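Local coordinates for importin subunit beta-1 (Saccharomyces cerevisiae, PDB 5OWU), which carries proteins into the nucleus by associating with importin alpha, the subunit that binds the classical nuclear localization signal of the cargo, at residues Leu10-Leu15 with Gln19-Thr24; Ser45-Asp50 with Ile59-Thr64; Lys323-Asn328 with Gln356-Asn361; Glu368-Phe373 with Val390-Ser395; Pro774-Ile779 with Lys819-Gln824. All coordinates share one frame; numbering follows the deposited sequence. Where two conformers were deposited one is given.

Contacts 1 to 4 each join the two helices of one HEAT repeat, HEAT 1, 2, 8 and 9 respectively, whereas contact 5 joins HEAT 18 to HEAT 19. Together they illustrate how a solenoid is built by repeating two kinds of packing, within a repeat and between repeats. Contacts 1 and 2 have centres about 16 Å apart and touch, Leu10 CD1 lying 3.8 Å from Ala61 CB. Contacts 3 and 4 are closer still, with centres about 10 Å apart, and a probable hydrogen bond of 3.3 Å links Gln356 NE2 to Ser395 OG. Contact 5 stands apart near the C-terminal end, its centre 52 to 57 Å from the centres of the other four.

Contact 1: Leu10-Leu15 with Gln19-Thr24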
# COMPACT_ATOMS: atom_id res chain seq x y z
N LEU A 10 5.62 -38.28 3.76
CA LEU A 10 6.16 -36.92 3.72
C LEU A 10 7.40 -36.83 2.81
O LEU A 10 7.48 -35.98 1.90
CB LEU A 10 6.52 -36.48 5.14
CG LEU A 10 5.34 -36.30 6.09
CD1 LEU A 10 5.78 -36.60 7.51
CD2 LEU A 10 4.81 -34.89 6.00
N GLU A 11 8.37 -37.71 3.06
CA GLU A 11 9.58 -37.73 2.26
C GLU A 11 9.24 -37.82 0.78
O GLU A 11 9.68 -36.99 -0.01
CB GLU A 11 10.48 -38.89 2.67
CG GLU A 11 11.13 -38.72 4.05
CD GLU A 11 12.27 -39.70 4.29
OE1 GLU A 11 12.75 -40.30 3.30
OE2 GLU A 11 12.68 -39.87 5.45
N ASN A 12 8.43 -38.81 0.40
CA ASN A 12 8.07 -38.96 -1.01
C ASN A 12 7.37 -37.72 -1.54
O ASN A 12 7.53 -37.37 -2.71
CB ASN A 12 7.17 -40.18 -1.20
CG ASN A 12 7.92 -41.48 -1.08
OD1 ASN A 12 9.15 -41.51 -1.17
ND2 ASN A 12 7.19 -42.57 -0.87
N SER A 13 6.59 -37.05 -0.69
CA SER A 13 5.86 -35.87 -1.12
C SER A 13 6.80 -34.77 -1.59
O SER A 13 6.43 -33.97 -2.46
CB SER A 13 4.98 -35.35 0.01
OG SER A 13 5.76 -34.64 0.97
N ILE A 14 8.01 -34.68 -1.03
CA ILE A 14 8.92 -33.60 -1.43
C ILE A 14 10.20 -34.07 -2.11
O ILE A 14 10.89 -33.24 -2.73
CB ILE A 14 9.28 -32.69 -0.23
CG1 ILE A 14 9.65 -33.53 0.98
CG2 ILE A 14 8.12 -31.75 0.07
CD1 ILE A 14 10.33 -32.73 2.10
N LEU A 15 10.55 -35.35 -2.05
CA LEU A 15 11.86 -35.82 -2.50
C LEU A 15 11.78 -36.88 -3.59
O LEU A 15 12.83 -37.31 -4.08
CB LEU A 15 12.66 -36.38 -1.32
CG LEU A 15 12.87 -35.44 -0.12
CD1 LEU A 15 13.53 -36.19 1.03
CD2 LEU A 15 13.70 -34.23 -0.51
N GLN A 19 7.05 -37.14 -10.11
CA GLN A 19 6.00 -36.19 -9.75
C GLN A 19 4.69 -36.88 -9.40
O GLN A 19 3.96 -36.42 -8.51
CB GLN A 19 5.80 -35.21 -10.92
CG GLN A 19 5.09 -33.93 -10.54
CD GLN A 19 4.99 -32.96 -11.70
OE1 GLN A 19 5.45 -33.25 -12.81
NE2 GLN A 19 4.41 -31.79 -11.45
N ASN A 20 4.39 -38.00 -10.07
CA ASN A 20 3.19 -38.76 -9.73
C ASN A 20 3.22 -39.20 -8.27
O ASN A 20 2.22 -39.05 -7.55
CB ASN A 20 3.07 -40.00 -10.62
CG ASN A 20 3.33 -39.70 -12.08
OD1 ASN A 20 2.96 -38.64 -12.58
ND2 ASN A 20 3.99 -40.64 -12.76
N ILE A 21 4.35 -39.75 -7.83
CA ILE A 21 4.47 -40.21 -6.45
C ILE A 21 4.39 -39.03 -5.49
O ILE A 21 3.82 -39.15 -4.40
CB ILE A 21 5.77 -41.01 -6.28
CG1 ILE A 21 5.68 -42.32 -7.07
CG2 ILE A 21 6.07 -41.28 -4.80
CD1 ILE A 21 6.92 -43.20 -7.01
N ARG A 22 4.93 -37.87 -5.87
CA ARG A 22 4.83 -36.69 -5.01
C ARG A 22 3.38 -36.30 -4.80
O ARG A 22 2.95 -36.02 -3.67
CB ARG A 22 5.61 -35.52 -5.61
CG ARG A 22 7.11 -35.72 -5.66
CD ARG A 22 7.87 -34.40 -5.57
NE ARG A 22 7.62 -33.49 -6.70
CZ ARG A 22 8.25 -33.55 -7.87
NH1 ARG A 22 9.17 -34.49 -8.09
NH2 ARG A 22 7.97 -32.68 -8.83
N LEU A 23 2.59 -36.26 -5.88
CA LEU A 23 1.20 -35.84 -5.75
C LEU A 23 0.37 -36.89 -5.03
O LEU A 23 -0.48 -36.55 -4.20
CB LEU A 23 0.62 -35.53 -7.13
CG LEU A 23 -0.82 -35.00 -7.15
CD1 LEU A 23 -0.91 -33.63 -6.49
CD2 LEU A 23 -1.34 -34.96 -8.58
N THR A 24 0.60 -38.17 -5.33
CA THR A 24 -0.08 -39.24 -4.60
C THR A 24 0.19 -39.14 -3.11
O THR A 24 -0.72 -39.32 -2.28
CB THR A 24 0.38 -40.60 -5.14
OG1 THR A 24 -0.15 -40.78 -6.46
CG2 THR A 24 -0.10 -41.74 -4.25
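Arg22 lays the aliphatic part of its side chain against the last turn of helix 3-15, where the carbonyl groups of Asn12 and Ser13 face helix 19-35. These are van der Waals contacts with backbone oxygens: Arg22 CG is 3.4 Å from Asn12 O, and Arg22 CD is 3.5 Å from Ser13 O. A smaller apolar contact lies beside them, where Ile21 CG2 meets Asn12 CB at 3.9 Å. The isoleucine's first torsion places CG1 beside its own backbone N, which turns the CG2 branch onto Asn12.

The polar interactions are made mostly with residues at the edges of the pair. A bend at chi3 (-64°) folds the Arg22 guanidinium back so that one face lies over Gln19 CA, 3.9 Å below its plane, with Ser13 O near the plane at the edge. Its NH1 hydrogen-bonds Ser16 O in the connecting turn, and the positive charge is probably welcome at the C-terminal end of a helix. Asn12 OD1 is engaged by Gln8 NE2. With an alanine here, Ser16 O would probably lose its guanidinium partner and the carbonyls of Asn12 and Ser13 their aliphatic cover.

The segment axes approach to 7.3 Å at 135°, making the helical hairpin of HEAT 1. Farther back, Leu10 packs on Leu29 of helix 19-35 and on Leu60 of helix 55-67, joining this hairpin to the next repeat.

Contact 2: Ser45-Asp50 with Ile59-Thr64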
# COMPACT_ATOMS: atom_id res chain seq x y z
N SER A 45 3.89 -35.01 14.78
CA SER A 45 4.76 -34.68 15.90
C SER A 45 5.79 -35.78 16.15
O SER A 45 6.91 -35.48 16.58
CB SER A 45 3.92 -34.42 17.15
OG SER A 45 3.65 -35.62 17.86
N GLN A 46 5.45 -37.05 15.88
CA GLN A 46 6.42 -38.12 16.10
C GLN A 46 7.52 -38.10 15.04
O GLN A 46 8.68 -38.36 15.34
CB GLN A 46 5.72 -39.48 16.12
CG GLN A 46 4.92 -39.78 17.40
CD GLN A 46 5.77 -39.93 18.67
OE1 GLN A 46 5.31 -39.61 19.77
NE2 GLN A 46 7.00 -40.43 18.52
N VAL A 47 7.17 -37.77 13.79
CA VAL A 47 8.20 -37.69 12.76
C VAL A 47 9.12 -36.51 13.02
O VAL A 47 10.34 -36.61 12.83
CB VAL A 47 7.55 -37.61 11.36
CG1 VAL A 47 8.60 -37.34 10.28
CG2 VAL A 47 6.80 -38.91 11.06
N LEU A 48 8.57 -35.39 13.50
CA LEU A 48 9.41 -34.25 13.84
C LEU A 48 10.62 -34.67 14.68
O LEU A 48 11.73 -34.17 14.46
CB LEU A 48 8.59 -33.20 14.58
CG LEU A 48 9.33 -31.98 15.13
CD1 LEU A 48 10.14 -31.27 14.05
CD2 LEU A 48 8.33 -31.03 15.76
N ILE A 49 10.43 -35.59 15.62
CA ILE A 49 11.50 -35.99 16.54
C ILE A 49 12.19 -37.27 16.10
O ILE A 49 13.03 -37.79 16.84
CB ILE A 49 10.98 -36.13 17.98
CG1 ILE A 49 9.90 -37.22 18.06
CG2 ILE A 49 10.44 -34.79 18.49
CD1 ILE A 49 9.56 -37.65 19.46
N ASP A 50 11.86 -37.81 14.93
CA ASP A 50 12.39 -39.11 14.50
C ASP A 50 13.72 -38.90 13.79
O ASP A 50 13.77 -38.48 12.63
CB ASP A 50 11.38 -39.82 13.60
CG ASP A 50 11.90 -41.15 13.07
OD1 ASP A 50 12.66 -41.82 13.78
OD2 ASP A 50 11.54 -41.51 11.93
N ILE A 59 11.11 -31.48 9.17
CA ILE A 59 10.70 -30.09 9.05
C ILE A 59 9.33 -30.00 8.39
O ILE A 59 8.44 -29.26 8.85
CB ILE A 59 11.77 -29.30 8.27
CG1 ILE A 59 13.07 -29.26 9.09
CG2 ILE A 59 11.31 -27.88 7.95
CD1 ILE A 59 14.34 -29.23 8.25
N LEU A 60 9.12 -30.77 7.32
CA LEU A 60 7.84 -30.75 6.62
C LEU A 60 6.71 -31.23 7.53
O LEU A 60 5.62 -30.66 7.51
CB LEU A 60 7.93 -31.61 5.36
CG LEU A 60 6.63 -31.82 4.59
CD1 LEU A 60 6.15 -30.53 3.96
CD2 LEU A 60 6.81 -32.91 3.53
N ALA A 61 6.96 -32.27 8.32
CA ALA A 61 5.94 -32.73 9.27
C ALA A 61 5.48 -31.58 10.17
O ALA A 61 4.27 -31.29 10.27
CB ALA A 61 6.49 -33.87 10.12
N ALA A 62 6.45 -30.91 10.81
CA ALA A 62 6.11 -29.82 11.72
C ALA A 62 5.38 -28.69 11.00
O ALA A 62 4.39 -28.15 11.51
CB ALA A 62 7.36 -29.30 12.40
N LEU A 63 5.86 -28.29 9.82
CA LEU A 63 5.28 -27.13 9.17
C LEU A 63 3.89 -27.42 8.61
O LEU A 63 3.02 -26.55 8.62
CB LEU A 63 6.21 -26.63 8.06
CG LEU A 63 7.61 -26.17 8.51
CD1 LEU A 63 8.46 -25.69 7.33
CD2 LEU A 63 7.52 -25.09 9.59
N THR A 64 3.66 -28.65 8.13
CA THR A 64 2.33 -29.01 7.64
C THR A 64 1.32 -29.01 8.79
O THR A 64 0.22 -28.44 8.68
CB THR A 64 2.36 -30.37 6.94
OG1 THR A 64 3.35 -30.37 5.91
CG2 THR A 64 1.00 -30.70 6.32
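Leu48 and Ala62 make the tighter half of this contact: the forked end of the leucine meets the alanine methyl with both branches, CD1 at 3.8 Å and CD2 at 3.9 Å from Ala62 CB. The leucine's CG is anti to the backbone N (chi1 175°), which carries the fork out across the gap between the helices. Beside it, Ala61 CB settles against Val47, 4.1 Å from Val47 CG1, and lies 4.2 Å from Leu48 N. The two alanines present only methyl groups, so the backbones come near, with the CA atoms of Leu48 and Ala62 5.9 Å apart. All four residues are buried. Helix 109-126 adds to the cover, with Leu118 on Leu48 and Ala114 on Ala62.

The margins are different in character. Beyond the packed residues the partly exposed Asp50 lies in the loop and uses its carboxylate locally, OD2 bonding Thr53 OG1. Leu48 O is taken up by Arg58 NE, so polar groups replace the methyls on this side. On the other helix the partly exposed Thr64 lies off the packed face.

Small residues on one helix receiving branched aliphatic side chains from its partner join the two helices of HEAT 2, within the importin N-terminal region, as an antiparallel helical hairpin.

Contact 3: Lys323-Asn328 with Gln356-Asn361; sequences KDVVPN and QLFAQN
Phe358 reaches from helix 347-362 across to Val325 and Val326, bridging backbones whose nearest CA atoms, those of Val326 and Phe358, are 8.3 Å apart. Its CB points at helix 317-332 and delivers the ring with chi1 at -98°, away from the usual staggered values, which suggests that the surrounding side chains fix its place. Moving outward, CD1 is the first ring atom to meet a partner: Val326 CG2 lies 4.2 Å from it, above one face and offset toward the rim, the two side chains sliding past each other in opposite directions. CE2 comes next, 3.9 Å from Val325 CG1. At the tip, CZ approaches the same methyl to 3.7 Å and also touches Val325 CB at 4.1 Å. Here valine and ring cross at about a right angle. With its chi1 at 172°, Val325 sets that methyl against the ring tip.

Ala318, Ile322 and Leu329 from helix 317-332, Cys294 of helix 280-306 and Ile366 surround the ring further. A serine in its place would probably open a gap between the helices and leave the methyls of Val325 and Val326 without their apolar partner.

One aromatic residue thus plugs into several aliphatic ones between the two helices of HEAT 8, forming the kind of apolar seam that holds together a HEAT helical pair.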
# COMPACT_ATOMS: atom_id res chain seq x y z
N LYS A 323 16.56 22.60 15.53
CA LYS A 323 17.84 23.27 15.68
C LYS A 323 18.99 22.27 15.76
O LYS A 323 20.07 22.50 15.20
CB LYS A 323 17.83 24.16 16.94
CG LYS A 323 16.88 25.37 16.89
CD LYS A 323 16.79 26.10 18.26
CE LYS A 323 15.64 27.14 18.31
NZ LYS A 323 15.33 27.67 19.69
N ASP A 324 18.79 21.17 16.49
CA ASP A 324 19.85 20.20 16.74
C ASP A 324 19.85 19.00 15.79
O ASP A 324 20.92 18.44 15.53
CB ASP A 324 19.75 19.70 18.18
CG ASP A 324 19.49 20.83 19.17
OD1 ASP A 324 20.06 21.92 18.97
OD2 ASP A 324 18.70 20.64 20.11
N VAL A 325 18.69 18.60 15.28
CA VAL A 325 18.61 17.41 14.42
C VAL A 325 18.94 17.76 12.98
O VAL A 325 19.70 17.04 12.31
CB VAL A 325 17.21 16.77 14.52
CG1 VAL A 325 17.07 15.66 13.50
CG2 VAL A 325 16.96 16.22 15.91
N VAL A 326 18.36 18.84 12.46
CA VAL A 326 18.39 19.08 11.01
C VAL A 326 19.80 19.27 10.49
O VAL A 326 20.11 18.78 9.39
CB VAL A 326 17.44 20.23 10.64
CG1 VAL A 326 17.61 20.65 9.18
CG2 VAL A 326 16.01 19.79 10.89
N PRO A 327 20.71 19.98 11.17
CA PRO A 327 22.08 20.08 10.65
C PRO A 327 22.75 18.74 10.43
O PRO A 327 23.49 18.56 9.45
CB PRO A 327 22.79 20.92 11.72
CG PRO A 327 21.70 21.75 12.33
CD PRO A 327 20.48 20.87 12.33
N ASN A 328 22.49 17.77 11.31
CA ASN A 328 23.07 16.44 11.13
C ASN A 328 22.49 15.71 9.92
O ASN A 328 23.22 15.06 9.16
CB ASN A 328 22.88 15.63 12.42
CG ASN A 328 23.62 16.24 13.60
OD1 ASN A 328 24.59 16.98 13.43
ND2 ASN A 328 23.17 15.93 14.81
N GLN A 356 12.26 15.78 4.35
CA GLN A 356 10.94 16.13 3.82
C GLN A 356 9.86 15.94 4.88
O GLN A 356 8.91 16.74 4.96
CB GLN A 356 10.64 15.32 2.57
CG GLN A 356 11.65 15.57 1.47
CD GLN A 356 11.41 14.73 0.24
OE1 GLN A 356 10.28 14.32 -0.04
NE2 GLN A 356 12.48 14.45 -0.51
N LEU A 357 9.97 14.89 5.70
CA LEU A 357 9.02 14.73 6.80
C LEU A 357 9.10 15.89 7.79
O LEU A 357 8.07 16.38 8.27
CB LEU A 357 9.27 13.40 7.51
CG LEU A 357 8.93 12.14 6.71
CD1 LEU A 357 9.41 10.89 7.43
CD2 LEU A 357 7.43 12.05 6.45
N PHE A 358 10.31 16.31 8.13
CA PHE A 358 10.46 17.47 9.01
C PHE A 358 9.77 18.68 8.42
O PHE A 358 9.07 19.41 9.13
CB PHE A 358 11.94 17.76 9.26
CG PHE A 358 12.46 17.20 10.55
CD1 PHE A 358 12.35 17.93 11.73
CD2 PHE A 358 13.06 15.95 10.59
CE1 PHE A 358 12.82 17.42 12.92
CE2 PHE A 358 13.54 15.43 11.78
CZ PHE A 358 13.42 16.17 12.95
N ALA A 359 9.96 18.93 7.12
CA ALA A 359 9.37 20.12 6.51
C ALA A 359 7.85 20.05 6.51
O ALA A 359 7.18 21.06 6.76
CB ALA A 359 9.90 20.30 5.09
N GLN A 360 7.28 18.87 6.20
CA GLN A 360 5.83 18.73 6.23
C GLN A 360 5.28 18.90 7.64
O GLN A 360 4.22 19.50 7.84
CB GLN A 360 5.43 17.36 5.66
CG GLN A 360 5.71 17.21 4.18
CD GLN A 360 5.58 15.78 3.69
OE1 GLN A 360 6.01 14.84 4.36
NE2 GLN A 360 4.99 15.61 2.52
N ASN A 361 6.01 18.38 8.63
CA ASN A 361 5.52 18.40 10.01
C ASN A 361 5.69 19.77 10.66
O ASN A 361 4.87 20.15 11.50
CB ASN A 361 6.27 17.33 10.81
CG ASN A 361 5.78 17.20 12.23
OD1 ASN A 361 4.66 17.58 12.56
ND2 ASN A 361 6.62 16.62 13.08

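Contact 4: Glu368-Phe373 with Val390-Ser395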
# COMPACT_ATOMS: atom_id res chain seq x y z
N GLU A 368 15.38 28.02 8.24
CA GLU A 368 16.66 28.65 8.55
C GLU A 368 17.84 27.70 8.40
O GLU A 368 18.79 28.02 7.66
CB GLU A 368 16.59 29.27 9.95
CG GLU A 368 17.80 30.13 10.33
CD GLU A 368 19.01 29.31 10.75
OE1 GLU A 368 20.14 29.68 10.36
OE2 GLU A 368 18.84 28.30 11.45
N PRO A 369 17.87 26.54 9.07
CA PRO A 369 19.03 25.65 8.89
C PRO A 369 19.20 25.13 7.47
O PRO A 369 20.33 25.00 6.97
CB PRO A 369 18.77 24.52 9.90
CG PRO A 369 17.29 24.55 10.15
CD PRO A 369 16.90 26.00 10.03
N VAL A 370 18.09 24.84 6.78
CA VAL A 370 18.19 24.33 5.41
C VAL A 370 18.72 25.41 4.48
O VAL A 370 19.65 25.19 3.71
CB VAL A 370 16.84 23.79 4.93
CG1 VAL A 370 16.91 23.43 3.45
CG2 VAL A 370 16.45 22.57 5.76
N LEU A 371 18.12 26.61 4.54
CA LEU A 371 18.58 27.68 3.66
C LEU A 371 20.04 28.02 3.93
O LEU A 371 20.79 28.33 2.99
CB LEU A 371 17.70 28.92 3.85
CG LEU A 371 16.27 28.75 3.34
CD1 LEU A 371 15.41 29.93 3.75
CD2 LEU A 371 16.25 28.57 1.81
N GLU A 372 20.47 27.94 5.19
CA GLU A 372 21.89 28.14 5.48
C GLU A 372 22.74 27.09 4.77
O GLU A 372 23.74 27.43 4.11
CB GLU A 372 22.13 28.11 6.99
CG GLU A 372 23.49 28.66 7.40
CD GLU A 372 23.80 28.44 8.87
OE1 GLU A 372 22.85 28.30 9.67
OE2 GLU A 372 25.00 28.41 9.22
N PHE A 373 22.36 25.82 4.89
CA PHE A 373 23.09 24.75 4.20
C PHE A 373 23.12 24.97 2.69
O PHE A 373 24.18 24.84 2.04
CB PHE A 373 22.45 23.41 4.55
CG PHE A 373 23.12 22.23 3.95
CD1 PHE A 373 24.20 21.63 4.58
CD2 PHE A 373 22.67 21.70 2.75
CE1 PHE A 373 24.82 20.54 4.03
CE2 PHE A 373 23.30 20.60 2.19
CZ PHE A 373 24.38 20.02 2.83
N VAL A 390 20.86 21.15 -3.69
CA VAL A 390 19.57 21.13 -4.39
C VAL A 390 18.64 20.07 -3.79
O VAL A 390 17.41 20.25 -3.78
CB VAL A 390 19.72 20.93 -5.91
CG1 VAL A 390 20.20 22.19 -6.58
CG2 VAL A 390 20.64 19.75 -6.24
N MET A 391 19.19 18.96 -3.29
CA MET A 391 18.36 17.98 -2.61
C MET A 391 17.64 18.60 -1.41
O MET A 391 16.44 18.39 -1.21
CB MET A 391 19.21 16.78 -2.17
CG MET A 391 18.41 15.69 -1.45
SD MET A 391 17.12 14.95 -2.49
CE MET A 391 16.16 14.12 -1.23
N ALA A 392 18.38 19.37 -0.61
CA ALA A 392 17.78 20.00 0.57
C ALA A 392 16.73 21.04 0.16
O ALA A 392 15.61 21.07 0.71
CB ALA A 392 18.88 20.64 1.42
N PHE A 393 17.07 21.87 -0.83
CA PHE A 393 16.12 22.90 -1.24
C PHE A 393 14.83 22.26 -1.73
O PHE A 393 13.73 22.64 -1.31
CB PHE A 393 16.71 23.79 -2.32
CG PHE A 393 15.91 25.03 -2.56
CD1 PHE A 393 14.86 25.02 -3.46
CD2 PHE A 393 16.17 26.19 -1.87
CE1 PHE A 393 14.11 26.16 -3.68
CE2 PHE A 393 15.42 27.33 -2.07
CZ PHE A 393 14.39 27.31 -2.98
N GLY A 394 14.94 21.28 -2.62
CA GLY A 394 13.75 20.59 -3.09
C GLY A 394 12.99 19.92 -1.97
O GLY A 394 11.76 19.86 -1.99
N SER A 395 13.72 19.42 -0.96
CA SER A 395 13.09 18.73 0.16
C SER A 395 12.33 19.65 1.10
O SER A 395 11.57 19.14 1.93
CB SER A 395 14.14 17.96 0.96
OG SER A 395 14.60 16.83 0.25
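The methyl of Ala392 sits in a hollow between Val370 and Phe373, two residues on neighbouring turns of helix 367-377. This is the seam between the two helices of HEAT 9, a near-antiparallel pair whose segment axes approach to 9.3 Å and cross at -149°. On one wall of the hollow, Val370 CG1 lies 4.0 Å from Ala392 CB. On the other, the Phe373 ring comes obliquely, its CD2 4.2 Å from the same methyl. The nearly extended first torsion of Phe373 (-178°) swings the ring forward alongside the alanine.

The fit is reciprocal. Because Ala392 is so small, Val370 CG1 can also settle against the backbone of helix 383-395, 3.8 Å from Ala392 O, and the CA atoms of the two residues are only 6.5 Å apart. Leu355 of helix 347-362 packs on both Val370 and Ala392, while Leu330 lies on Phe373 and Ala392.

A second, looser bump stands to one side. Leu371 and Phe393 both set off along the flank and then bend inward, so that Leu371 CD2 meets Phe393 CE2 at 4.2 Å. Beyond them Phe393 presses on Val409, Ala412 and Ile416 of helix 402-418. Within helix 383-395 Met391 O accepts two bonds, from Ser395 N and, on the opposite face of its carbonyl plane, from Ser395 OG at 2.8 Å.

Contact 5: Pro774-Ile779 with Lys819-Gln824; sequences PYVGTI and KQFYGQ
The ring of Phe821 comes down on the first turn of helix 776-788, where Val776 and Gly777 receive it. The packing contacts are compact. Phe821 CZ and CE1 both lie 3.6 Å from Gly777 CA, and CZ is 3.8 Å from Gly777 N, so the outer end of the ring rests directly on backbone where there is no side chain to hold it off. Val776 meets the ring farther back, its CG1 3.8 Å from CE2. A chi1 of 172° turns this methyl toward the ring, and the valine side chain crosses the phenylalanine at a slant. Gln820 CG lies over one face of the ring, and Phe780, one turn beyond Gly777, brings its own ring to it with the planes about 15° apart.

This packing joins two repeats: Val776 and Gly777 belong to HEAT 18, Phe821 to the short 3-10 turn that begins HEAT 19.

Polar interactions hold the turn itself. Gln824, the N-cap residue before helix 825-836, folds back so that NE2 donates to Phe821 O at 3.1 Å, in the carbonyl plane on a lone pair, with a fairly straight N-H...O angle of 157°. Tyr822 OH bonds Ile806 O, tying the same turn to helix 796-812.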
# COMPACT_ATOMS: atom_id res chain seq x y z
N PRO A 774 -38.32 -3.85 -2.52
CA PRO A 774 -37.87 -4.83 -1.52
C PRO A 774 -36.38 -4.79 -1.22
O PRO A 774 -35.92 -5.59 -0.40
CB PRO A 774 -38.27 -6.18 -2.14
CG PRO A 774 -38.34 -5.92 -3.60
CD PRO A 774 -38.84 -4.52 -3.74
N TYR A 775 -35.61 -3.90 -1.85
CA TYR A 775 -34.17 -3.82 -1.63
C TYR A 775 -33.75 -2.53 -0.95
O TYR A 775 -32.55 -2.34 -0.70
CB TYR A 775 -33.45 -3.95 -2.98
CG TYR A 775 -33.87 -5.17 -3.74
CD1 TYR A 775 -33.51 -6.44 -3.31
CD2 TYR A 775 -34.66 -5.06 -4.88
CE1 TYR A 775 -33.90 -7.56 -4.00
CE2 TYR A 775 -35.06 -6.19 -5.58
CZ TYR A 775 -34.68 -7.43 -5.13
OH TYR A 775 -35.07 -8.56 -5.81
N VAL A 776 -34.69 -1.64 -0.63
CA VAL A 776 -34.34 -0.33 -0.08
C VAL A 776 -33.57 -0.49 1.22
O VAL A 776 -32.52 0.13 1.43
CB VAL A 776 -35.60 0.53 0.10
CG1 VAL A 776 -35.28 1.81 0.86
CG2 VAL A 776 -36.19 0.87 -1.25
N GLY A 777 -34.08 -1.33 2.13
CA GLY A 777 -33.38 -1.53 3.40
C GLY A 777 -31.97 -2.05 3.21
O GLY A 777 -31.05 -1.62 3.89
N THR A 778 -31.79 -2.99 2.28
CA THR A 778 -30.46 -3.48 1.95
C THR A 778 -29.54 -2.35 1.51
O THR A 778 -28.38 -2.24 1.97
CB THR A 778 -30.57 -4.54 0.85
OG1 THR A 778 -31.14 -5.74 1.39
CG2 THR A 778 -29.23 -4.87 0.23
N ILE A 779 -30.03 -1.49 0.62
CA ILE A 779 -29.21 -0.38 0.14
C ILE A 779 -28.86 0.54 1.30
O ILE A 779 -27.73 1.02 1.41
CB ILE A 779 -29.95 0.37 -0.99
CG1 ILE A 779 -30.12 -0.57 -2.19
CG2 ILE A 779 -29.18 1.63 -1.40
CD1 ILE A 779 -31.05 -0.06 -3.24
N LYS A 819 -40.46 5.76 4.50
CA LYS A 819 -40.13 6.87 5.38
C LYS A 819 -39.48 6.41 6.68
O LYS A 819 -38.77 7.20 7.31
CB LYS A 819 -41.39 7.69 5.69
CG LYS A 819 -42.44 6.97 6.52
CD LYS A 819 -43.65 7.87 6.75
CE LYS A 819 -44.72 7.18 7.57
NZ LYS A 819 -45.90 8.06 7.78
N GLN A 820 -39.69 5.16 7.08
CA GLN A 820 -39.08 4.63 8.30
C GLN A 820 -37.55 4.70 8.28
O GLN A 820 -36.93 4.61 9.35
CB GLN A 820 -39.51 3.17 8.52
CG GLN A 820 -39.13 2.22 7.39
CD GLN A 820 -40.19 2.13 6.30
OE1 GLN A 820 -41.09 2.96 6.21
NE2 GLN A 820 -40.07 1.11 5.45
N PHE A 821 -36.93 4.82 7.11
CA PHE A 821 -35.48 4.93 7.05
C PHE A 821 -34.98 6.36 7.23
O PHE A 821 -33.80 6.56 7.55
CB PHE A 821 -34.96 4.41 5.71
CG PHE A 821 -35.31 2.98 5.44
CD1 PHE A 821 -34.60 1.96 6.03
CD2 PHE A 821 -36.37 2.67 4.60
CE1 PHE A 821 -34.94 0.63 5.80
CE2 PHE A 821 -36.71 1.35 4.36
CZ PHE A 821 -36.00 0.33 4.96
N TYR A 822 -35.85 7.36 7.06
CA TYR A 822 -35.40 8.75 6.98
C TYR A 822 -35.49 9.49 8.30
O TYR A 822 -35.27 10.71 8.32
CB TYR A 822 -36.20 9.47 5.89
CG TYR A 822 -35.80 9.00 4.52
CD1 TYR A 822 -36.35 7.86 3.96
CD2 TYR A 822 -34.81 9.67 3.80
CE1 TYR A 822 -35.96 7.41 2.72
CE2 TYR A 822 -34.42 9.23 2.55
CZ TYR A 822 -34.99 8.10 2.02
OH TYR A 822 -34.60 7.66 0.77
N GLY A 823 -35.80 8.81 9.40
CA GLY A 823 -35.74 9.39 10.73
C GLY A 823 -34.55 8.96 11.55
O GLY A 823 -34.50 9.27 12.74
N GLN A 824 -33.59 8.26 10.95
CA GLN A 824 -32.47 7.71 11.71
C GLN A 824 -31.42 8.79 11.96
O GLN A 824 -31.06 9.54 11.05
CB GLN A 824 -31.86 6.54 10.95
CG GLN A 824 -32.86 5.49 10.55
CD GLN A 824 -32.19 4.27 9.95
OE1 GLN A 824 -31.49 3.54 10.64
NE2 GLN A 824 -32.39 4.07 8.66